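Local atomic coordinates of succinate-semialdehyde dehydrogenase (Synechococcus sp., PDB entry 4ITB), a protein that probably oxidises succinate semialdehyde to succinate with a nicotinamide dinucleotide as hydride acceptor. Residues A[124-129]-A[201-206]; A[130-135]-A[156-161]. All coordinates share one frame; numbering follows the deposited sequence.

Contact 1 of 2, residues A[124-129]-A[201-206]. With NDP (NADPH dihydro-nicotinamide-adenine-dinucleotide phosphate), chain C.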
loop_
_atom_site.group_PDB
_atom_site.type_symbol
_atom_site.label_atom_id
_atom_site.label_comp_id
_atom_site.label_asym_id
_atom_site.label_seq_id
_atom_site.Cartn_x
_atom_site.Cartn_y
_atom_site.Cartn_z
ATOM N N GLY A 124 9.846 10.323 5.129
ATOM C CA GLY A 124 10.855 11.166 4.502
ATOM C C GLY A 124 10.255 11.901 3.318
ATOM O O GLY A 124 9.146 12.426 3.411
ATOM N N ILE A 125 10.987 11.943 2.207
ATOM C CA ILE A 125 10.509 12.628 1.011
ATOM C C ILE A 125 9.448 11.808 0.298
ATOM O O ILE A 125 9.677 10.650 -0.070
ATOM C CB ILE A 125 11.642 12.900 0.008
ATOM C CG1 ILE A 125 12.793 13.680 0.658
ATOM C CG2 ILE A 125 11.099 13.652 -1.201
ATOM C CD1 ILE A 125 14.022 13.804 -0.234
ATOM N N LEU A 126 8.290 12.426 0.101
ATOM C CA LEU A 126 7.209 11.866 -0.703
ATOM C C LEU A 126 7.098 12.594 -2.033
ATOM O O LEU A 126 7.107 13.833 -2.085
ATOM C CB LEU A 126 5.880 12.003 0.038
ATOM C CG LEU A 126 5.909 11.585 1.501
ATOM C CD1 LEU A 126 4.530 11.782 2.093
ATOM C CD2 LEU A 126 6.353 10.140 1.667
ATOM N N LEU A 127 6.997 11.822 -3.112
ATOM C CA LEU A 127 6.688 12.368 -4.425
ATOM C C LEU A 127 5.189 12.322 -4.661
ATOM O O LEU A 127 4.563 11.274 -4.469
ATOM C CB LEU A 127 7.393 11.562 -5.519
ATOM C CG LEU A 127 6.889 11.752 -6.954
ATOM C CD1 LEU A 127 7.136 13.157 -7.490
ATOM C CD2 LEU A 127 7.550 10.730 -7.857
ATOM N N ALA A 128 4.619 13.440 -5.093
ATOM C CA ALA A 128 3.231 13.482 -5.545
ATOM C C ALA A 128 3.165 13.906 -7.005
ATOM O O ALA A 128 3.690 14.966 -7.372
ATOM C CB ALA A 128 2.413 14.437 -4.688
ATOM N N VAL A 129 2.530 13.080 -7.829
ATOM C CA VAL A 129 2.272 13.403 -9.227
ATOM C C VAL A 129 0.784 13.698 -9.363
ATOM O O VAL A 129 -0.054 12.830 -9.102
ATOM C CB VAL A 129 2.665 12.245 -10.159
ATOM C CG1 VAL A 129 2.225 12.556 -11.592
ATOM C CG2 VAL A 129 4.168 11.993 -10.082
ATOM N N VAL A 201 14.033 9.535 -1.999
ATOM C CA VAL A 201 12.585 9.556 -2.165
ATOM C C VAL A 201 12.027 8.222 -1.665
ATOM O O VAL A 201 12.479 7.161 -2.093
ATOM C CB VAL A 201 12.213 9.829 -3.638
ATOM C CG1 VAL A 201 10.719 9.674 -3.861
ATOM C CG2 VAL A 201 12.686 11.220 -4.043
ATOM N N LYS A 202 11.095 8.268 -0.712
ATOM C CA LYS A 202 10.697 7.050 0.005
ATOM C C LYS A 202 9.340 6.464 -0.392
ATOM O O LYS A 202 9.049 5.302 -0.095
ATOM C CB LYS A 202 10.726 7.292 1.518
ATOM C CG LYS A 202 12.072 7.781 2.058
ATOM C CD LYS A 202 13.224 6.854 1.687
ATOM C CE LYS A 202 14.494 7.315 2.398
ATOM N NZ LYS A 202 15.737 6.615 1.960
ATOM N N ALA A 203 8.511 7.255 -1.062
ATOM C CA ALA A 203 7.160 6.832 -1.394
ATOM C C ALA A 203 6.610 7.748 -2.462
ATOM O O ALA A 203 7.136 8.844 -2.674
ATOM C CB ALA A 203 6.281 6.887 -0.172
ATOM N N ALA A 204 5.539 7.325 -3.119
ATOM C CA ALA A 204 4.958 8.157 -4.160
ATOM C C ALA A 204 3.459 7.976 -4.299
ATOM O O ALA A 204 2.929 6.888 -4.068
ATOM C CB ALA A 204 5.643 7.902 -5.482
ATOM N N THR A 205 2.776 9.049 -4.676
ATOM C CA THR A 205 1.348 9.002 -4.931
ATOM C C THR A 205 1.074 9.632 -6.288
ATOM O O THR A 205 1.766 10.575 -6.698
ATOM C CB THR A 205 0.538 9.690 -3.815
ATOM O OG1 THR A 205 -0.862 9.519 -4.065
ATOM C CG2 THR A 205 0.864 11.178 -3.739
ATOM N N LEU A 206 0.093 9.091 -6.998
ATOM C CA LEU A 206 -0.330 9.671 -8.268
ATOM C C LEU A 206 -1.842 9.668 -8.387
ATOM O O LEU A 206 -2.493 8.659 -8.087
ATOM C CB LEU A 206 0.289 8.914 -9.451
ATOM C CG LEU A 206 0.004 9.488 -10.846
ATOM C CD1 LEU A 206 1.174 9.239 -11.795
ATOM C CD2 LEU A 206 -1.280 8.901 -11.462
HETATM P PA NDP C . -2.279 12.132 -17.172
HETATM O O1A NDP C . -2.454 10.861 -16.387
HETATM O O2A NDP C . -1.362 12.120 -18.363
HETATM O O5B NDP C . -1.692 13.254 -16.175
HETATM C C5B NDP C . -1.715 13.167 -14.746
HETATM C C4B NDP C . -0.345 13.510 -14.164
HETATM O O4B NDP C . 0.551 12.429 -14.443
HETATM C C3B NDP C . 0.305 14.751 -14.773
HETATM O O3B NDP C . 1.136 15.364 -13.776
HETATM C C2B NDP C . 1.175 14.140 -15.852
HETATM O O2B NDP C . 2.254 14.979 -16.224
HETATM C C1B NDP C . 1.701 12.943 -15.118
HETATM N N9A NDP C . 2.169 11.839 -15.959
HETATM C C8A NDP C . 1.675 11.423 -17.147
HETATM N N7A NDP C . 2.365 10.337 -17.584
HETATM C C5A NDP C . 3.281 10.045 -16.645
HETATM C C6A NDP C . 4.338 9.044 -16.464
HETATM N N6A NDP C . 4.538 8.086 -17.398
HETATM N N1A NDP C . 5.071 9.117 -15.336
HETATM C C2A NDP C . 4.884 10.056 -14.398
HETATM N N3A NDP C . 3.954 11.012 -14.504
HETATM C C4A NDP C . 3.148 11.040 -15.584
HETATM O O3 NDP C . -3.720 12.685 -17.644
HETATM P PN NDP C . -4.140 13.414 -19.033
HETATM O O1N NDP C . -3.426 12.836 -20.237
HETATM O O2N NDP C . -4.131 14.901 -18.807
HETATM O O5D NDP C . -5.677 12.938 -19.071
HETATM C C5D NDP C . -6.004 11.739 -19.773
HETATM C C4D NDP C . -7.132 10.997 -19.066
HETATM O O4D NDP C . -6.717 10.521 -17.780
HETATM C C3D NDP C . -8.333 11.879 -18.774
HETATM O O3D NDP C . -9.217 11.974 -19.888
HETATM C C2D NDP C . -8.982 11.128 -17.638
HETATM O O2D NDP C . -9.692 10.009 -18.185
HETATM C C1D NDP C . -7.790 10.627 -16.829
HETATM N N1N NDP C . -7.483 11.565 -15.727
HETATM C C2N NDP C . -7.891 11.253 -14.488
HETATM C C3N NDP C . -7.906 12.200 -13.465
HETATM C C7N NDP C . -8.359 11.830 -12.081
HETATM O O7N NDP C . -8.800 12.695 -11.335
HETATM N N7N NDP C . -8.260 10.569 -11.673
HETATM C C4N NDP C . -7.467 13.623 -13.715
HETATM C C5N NDP C . -6.787 13.739 -14.997
HETATM C C6N NDP C . -6.814 12.719 -15.936
HETATM P P2B NDP C . 2.207 15.862 -17.564
HETATM O O1X NDP C . 3.557 16.512 -17.562
HETATM O O2X NDP C . 2.049 14.863 -18.695
HETATM O O3X NDP C . 1.055 16.816 -17.470
#
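Val-129 meets Leu-206 where two parallel strands run out toward the NADPH, and the leucine is worth tracing outward from its backbone. Its CB rests beside the carbonyl O of Val-129; CG, swung anti to the backbone N (chi1 -176°), stays near that oxygen and approaches CG1 of the valine. From there CD1 of Leu-206 presses on Val-129 CG1 at 3.5 Å, tighter than usual van der Waals contact. The same Val-129 CG1 lies 3.3 Å from O4B of the NADPH, so one methyl group is shared between the leucine and the ribose ring.

Behind this end, parallel pairing holds the backbones, with donors alternating between the strands. Lys-202 N gives its hydrogen to Ile-125 O at 2.8 Å; Leu-127 N then donates back to Ala-203 O, Thr-205 N to Leu-127 O, and Val-129 N to Thr-205 O. On the Ala-128 face, Thr-205 CG2 packs 3.7 Å from Ala-128 CB, while OG1 bonds to Leu-228 O on the next strand. Ala-203 N is buried without a partner.

These are central strands of the Rossmann-like cofactor-binding domain of aldehyde dehydrogenases. Strand 152-156 pairs with the far edge of 124-129; helix 137-148 covers Leu-126, Ala-128 and Thr-205 through Phe-142, and helices 192-197 and 210-222 pack on the other face, against Leu-127 and Leu-206.

Contact 2 of 2, residues A[130-135]-A[156-161]. With NDP (NADPH dihydro-nicotinamide-adenine-dinucleotide phosphate), chain C; SSN (4-oxobutanoic acid), chain D; EDO (1,2-ethanediol), chain Q.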
loop_
_atom_site.group_PDB
_atom_site.type_symbol
_atom_site.label_atom_id
_atom_site.label_comp_id
_atom_site.label_asym_id
_atom_site.label_seq_id
_atom_site.Cartn_x
_atom_site.Cartn_y
_atom_site.Cartn_z
ATOM N N MET A 130 0.455 14.924 -9.751
ATOM C CA MET A 130 -0.916 15.421 -9.664
ATOM C C MET A 130 -1.480 15.872 -11.011
ATOM O O MET A 130 -0.736 16.209 -11.929
ATOM C CB MET A 130 -0.991 16.543 -8.627
ATOM C CG MET A 130 -0.740 16.029 -7.201
ATOM S SD MET A 130 -2.083 14.995 -6.500
ATOM C CE MET A 130 -1.199 13.507 -6.093
ATOM N N PRO A 131 -2.811 15.855 -11.146
ATOM C CA PRO A 131 -3.469 16.205 -12.407
ATOM C C PRO A 131 -4.041 17.625 -12.424
ATOM O O PRO A 131 -4.190 18.267 -11.380
ATOM C CB PRO A 131 -4.612 15.200 -12.456
ATOM C CG PRO A 131 -5.048 15.150 -11.033
ATOM C CD PRO A 131 -3.767 15.248 -10.201
ATOM N N TRP A 132 -4.390 18.093 -13.617
ATOM C CA TRP A 132 -4.848 19.467 -13.803
ATOM C C TRP A 132 -6.297 19.709 -13.389
ATOM O O TRP A 132 -6.718 20.859 -13.335
ATOM C CB TRP A 132 -4.671 19.892 -15.275
ATOM C CG TRP A 132 -5.216 18.852 -16.223
ATOM C CD1 TRP A 132 -4.496 17.912 -16.890
ATOM C CD2 TRP A 132 -6.597 18.625 -16.564
ATOM N NE1 TRP A 132 -5.334 17.105 -17.625
ATOM C CE2 TRP A 132 -6.618 17.517 -17.441
ATOM C CE3 TRP A 132 -7.799 19.238 -16.216
ATOM C CZ2 TRP A 132 -7.813 17.026 -17.975
ATOM C CZ3 TRP A 132 -8.983 18.736 -16.742
ATOM C CH2 TRP A 132 -8.975 17.648 -17.618
ATOM N N ASN A 133 -7.071 18.652 -13.120
ATOM C CA ASN A 133 -8.524 18.852 -12.995
ATOM C C ASN A 133 -8.978 19.495 -11.688
ATOM O O ASN A 133 -9.975 20.210 -11.658
ATOM C CB ASN A 133 -9.318 17.580 -13.326
ATOM C CG ASN A 133 -9.091 16.464 -12.337
ATOM O OD1 ASN A 133 -8.021 16.357 -11.725
ATOM N ND2 ASN A 133 -10.098 15.610 -12.180
ATOM N N PHE A 134 -8.226 19.249 -10.619
ATOM C CA PHE A 134 -8.439 19.941 -9.352
ATOM C C PHE A 134 -7.054 20.371 -8.901
ATOM O O PHE A 134 -6.442 19.760 -8.015
ATOM C CB PHE A 134 -9.132 19.040 -8.320
ATOM C CG PHE A 134 -10.552 18.692 -8.682
ATOM C CD1 PHE A 134 -10.846 17.503 -9.331
ATOM C CD2 PHE A 134 -11.583 19.565 -8.385
ATOM C CE1 PHE A 134 -12.156 17.188 -9.679
ATOM C CE2 PHE A 134 -12.903 19.251 -8.724
ATOM C CZ PHE A 134 -13.180 18.062 -9.373
ATOM N N PRO A 135 -6.532 21.429 -9.530
ATOM C CA PRO A 135 -5.101 21.723 -9.394
ATOM C C PRO A 135 -4.686 22.233 -8.017
ATOM O O PRO A 135 -3.493 22.217 -7.719
ATOM C CB PRO A 135 -4.861 22.780 -10.475
ATOM C CG PRO A 135 -6.190 23.453 -10.645
ATOM C CD PRO A 135 -7.233 22.395 -10.394
ATOM N N LYS A 156 5.203 17.005 -8.607
ATOM C CA LYS A 156 5.227 17.117 -10.057
ATOM C C LYS A 156 3.778 17.296 -10.478
ATOM O O LYS A 156 2.992 16.348 -10.464
ATOM C CB LYS A 156 5.864 15.883 -10.709
ATOM C CG LYS A 156 5.938 15.949 -12.240
ATOM C CD LYS A 156 4.786 15.221 -12.939
ATOM C CE LYS A 156 4.895 15.335 -14.469
ATOM N NZ LYS A 156 4.571 16.695 -14.975
ATOM N N HIS A 157 3.413 18.531 -10.790
ATOM C CA HIS A 157 2.064 18.846 -11.217
ATOM C C HIS A 157 1.943 18.654 -12.719
ATOM O O HIS A 157 2.944 18.459 -13.416
ATOM C CB HIS A 157 1.681 20.280 -10.826
ATOM C CG HIS A 157 0.270 20.428 -10.366
ATOM N ND1 HIS A 157 -0.758 19.615 -10.831
ATOM C CD2 HIS A 157 -0.297 21.270 -9.475
ATOM C CE1 HIS A 157 -1.882 19.971 -10.251
ATOM N NE2 HIS A 157 -1.639 20.968 -9.416
ATOM N N ALA A 158 0.713 18.703 -13.215
ATOM C CA ALA A 158 0.479 18.599 -14.643
ATOM C C ALA A 158 1.145 19.770 -15.365
ATOM O O ALA A 158 1.233 20.888 -14.839
ATOM C CB ALA A 158 -1.003 18.579 -14.913
ATOM N N SER A 159 1.586 19.518 -16.596
ATOM C CA SER A 159 2.368 20.500 -17.345
ATOM C C SER A 159 1.564 21.723 -17.760
ATOM O O SER A 159 2.150 22.746 -18.126
ATOM C CB SER A 159 3.023 19.851 -18.566
ATOM O OG SER A 159 4.148 19.089 -18.180
ATOM N N ASN A 160 0.237 21.619 -17.711
ATOM C CA ASN A 160 -0.641 22.716 -18.097
ATOM C C ASN A 160 -1.130 23.571 -16.929
ATOM O O ASN A 160 -1.876 24.520 -17.131
ATOM C CB ASN A 160 -1.836 22.198 -18.908
ATOM C CG ASN A 160 -2.629 21.131 -18.168
ATOM O OD1 ASN A 160 -2.061 20.278 -17.486
ATOM N ND2 ASN A 160 -3.950 21.172 -18.304
ATOM N N VAL A 161 -0.701 23.257 -15.705
ATOM C CA VAL A 161 -1.039 24.121 -14.569
ATOM C C VAL A 161 0.189 24.609 -13.777
ATOM O O VAL A 161 0.205 24.559 -12.540
ATOM C CB VAL A 161 -2.116 23.472 -13.641
ATOM C CG1 VAL A 161 -3.448 23.336 -14.380
ATOM C CG2 VAL A 161 -1.652 22.112 -13.124
HETATM P PA NDP C . -2.279 12.132 -17.172
HETATM O O1A NDP C . -2.454 10.861 -16.387
HETATM O O2A NDP C . -1.362 12.120 -18.363
HETATM O O5B NDP C . -1.692 13.254 -16.175
HETATM C C5B NDP C . -1.715 13.167 -14.746
HETATM C C4B NDP C . -0.345 13.510 -14.164
HETATM O O4B NDP C . 0.551 12.429 -14.443
HETATM C C3B NDP C . 0.305 14.751 -14.773
HETATM O O3B NDP C . 1.136 15.364 -13.776
HETATM C C2B NDP C . 1.175 14.140 -15.852
HETATM O O2B NDP C . 2.254 14.979 -16.224
HETATM C C1B NDP C . 1.701 12.943 -15.118
HETATM N N9A NDP C . 2.169 11.839 -15.959
HETATM C C8A NDP C . 1.675 11.423 -17.147
HETATM N N7A NDP C . 2.365 10.337 -17.584
HETATM C C5A NDP C . 3.281 10.045 -16.645
HETATM C C6A NDP C . 4.338 9.044 -16.464
HETATM N N6A NDP C . 4.538 8.086 -17.398
HETATM N N1A NDP C . 5.071 9.117 -15.336
HETATM C C2A NDP C . 4.884 10.056 -14.398
HETATM N N3A NDP C . 3.954 11.012 -14.504
HETATM C C4A NDP C . 3.148 11.040 -15.584
HETATM O O3 NDP C . -3.720 12.685 -17.644
HETATM P PN NDP C . -4.140 13.414 -19.033
HETATM O O1N NDP C . -3.426 12.836 -20.237
HETATM O O2N NDP C . -4.131 14.901 -18.807
HETATM O O5D NDP C . -5.677 12.938 -19.071
HETATM C C5D NDP C . -6.004 11.739 -19.773
HETATM C C4D NDP C . -7.132 10.997 -19.066
HETATM O O4D NDP C . -6.717 10.521 -17.780
HETATM C C3D NDP C . -8.333 11.879 -18.774
HETATM O O3D NDP C . -9.217 11.974 -19.888
HETATM C C2D NDP C . -8.982 11.128 -17.638
HETATM O O2D NDP C . -9.692 10.009 -18.185
HETATM C C1D NDP C . -7.790 10.627 -16.829
HETATM N N1N NDP C . -7.483 11.565 -15.727
HETATM C C2N NDP C . -7.891 11.253 -14.488
HETATM C C3N NDP C . -7.906 12.200 -13.465
HETATM C C7N NDP C . -8.359 11.830 -12.081
HETATM O O7N NDP C . -8.800 12.695 -11.335
HETATM N N7N NDP C . -8.260 10.569 -11.673
HETATM C C4N NDP C . -7.467 13.623 -13.715
HETATM C C5N NDP C . -6.787 13.739 -14.997
HETATM C C6N NDP C . -6.814 12.719 -15.936
HETATM P P2B NDP C . 2.207 15.862 -17.564
HETATM O O1X NDP C . 3.557 16.512 -17.562
HETATM O O2X NDP C . 2.049 14.863 -18.695
HETATM O O3X NDP C . 1.055 16.816 -17.470
HETATM C C1 SSN D . -12.710 14.940 -6.047
HETATM O O1 SSN D . -12.066 14.696 -4.990
HETATM C C2 SSN D . -12.365 14.296 -7.348
HETATM O O2 SSN D . -13.667 15.750 -6.017
HETATM C C3 SSN D . -11.090 13.540 -7.504
HETATM C C4 SSN D . -10.833 12.861 -8.814
HETATM O O4 SSN D . -10.989 13.593 -9.983
HETATM C C1 EDO Q . 4.864 20.492 -14.815
HETATM O O1 EDO Q . 5.467 19.914 -13.667
HETATM C C2 EDO Q . 4.444 21.939 -14.545
HETATM O O2 EDO Q . 3.479 22.037 -13.488
#
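His-157 and Pro-135 are joined by a nearly straight hydrogen bond: NE2 donates to Pro-135 O at 2.8 Å (177° at the hydrogen), in the plane of both the ring and the carbonyl, on an oxygen lone pair. ND1 accepts from Ala-158 N, so both ring nitrogens are engaged. Farther back, Met-130 N bonds to Lys-156 O (3.0 Å).

Both segments are loops following parallel strands of the Rossmann-like domain, where such loops bind the dinucleotide. Trp-132 NE1 donates to O2N of the NADPH (2.8 Å), and Met-130 O accepts from its O3B. Lys-156 NZ and Ser-159 OG both hold O1X of the 2'-phosphate, the lysine at 2.8 Å, while Ser-159 N grips O3X. Asn-133 ND2 donates a hydrogen bond to O4 of the bound 4-oxobutanoic acid at 3.1 Å.

Packing brings Val-161 CG2 over the centre of one face of the His-157 ring. Cutting His-157 back to an alanine is likely to leave Pro-135 O without its imidazole donor and a gap under Val-161 CG2. Trp-132 CB touches Ala-158 CB and Val-161 CG1. The amide of Asn-160 stands steeply to the indole, the planes 75° apart, with ND2 3.4 Å from Trp-132 CG.

Overall arrangement
Contact 1 lies in the sheet and contact 2 at the ends of its strands, where the cofactor is bound; their centres are about 16 Å apart. Strand 115-129 ends in segment 124-129 and runs straight on into loop 130-135; after helix 137-148 and strand 152-156 the chain reaches 156-161, and only then, beyond further helices, 201-206. Contact 2 is thus nested inside the loop closed by contact 1. Strand 115-129 lies between 152-156 and 201-207 in one sheet, and Ala-128 O probably bonds to Lys-156 N, joining the two contacts. Packing of Thr-205 CG2 on Met-130 CE adds a second join. The sheet supplies the buried frame, and the loops leaving it carry the polar groups that hold the NADPH.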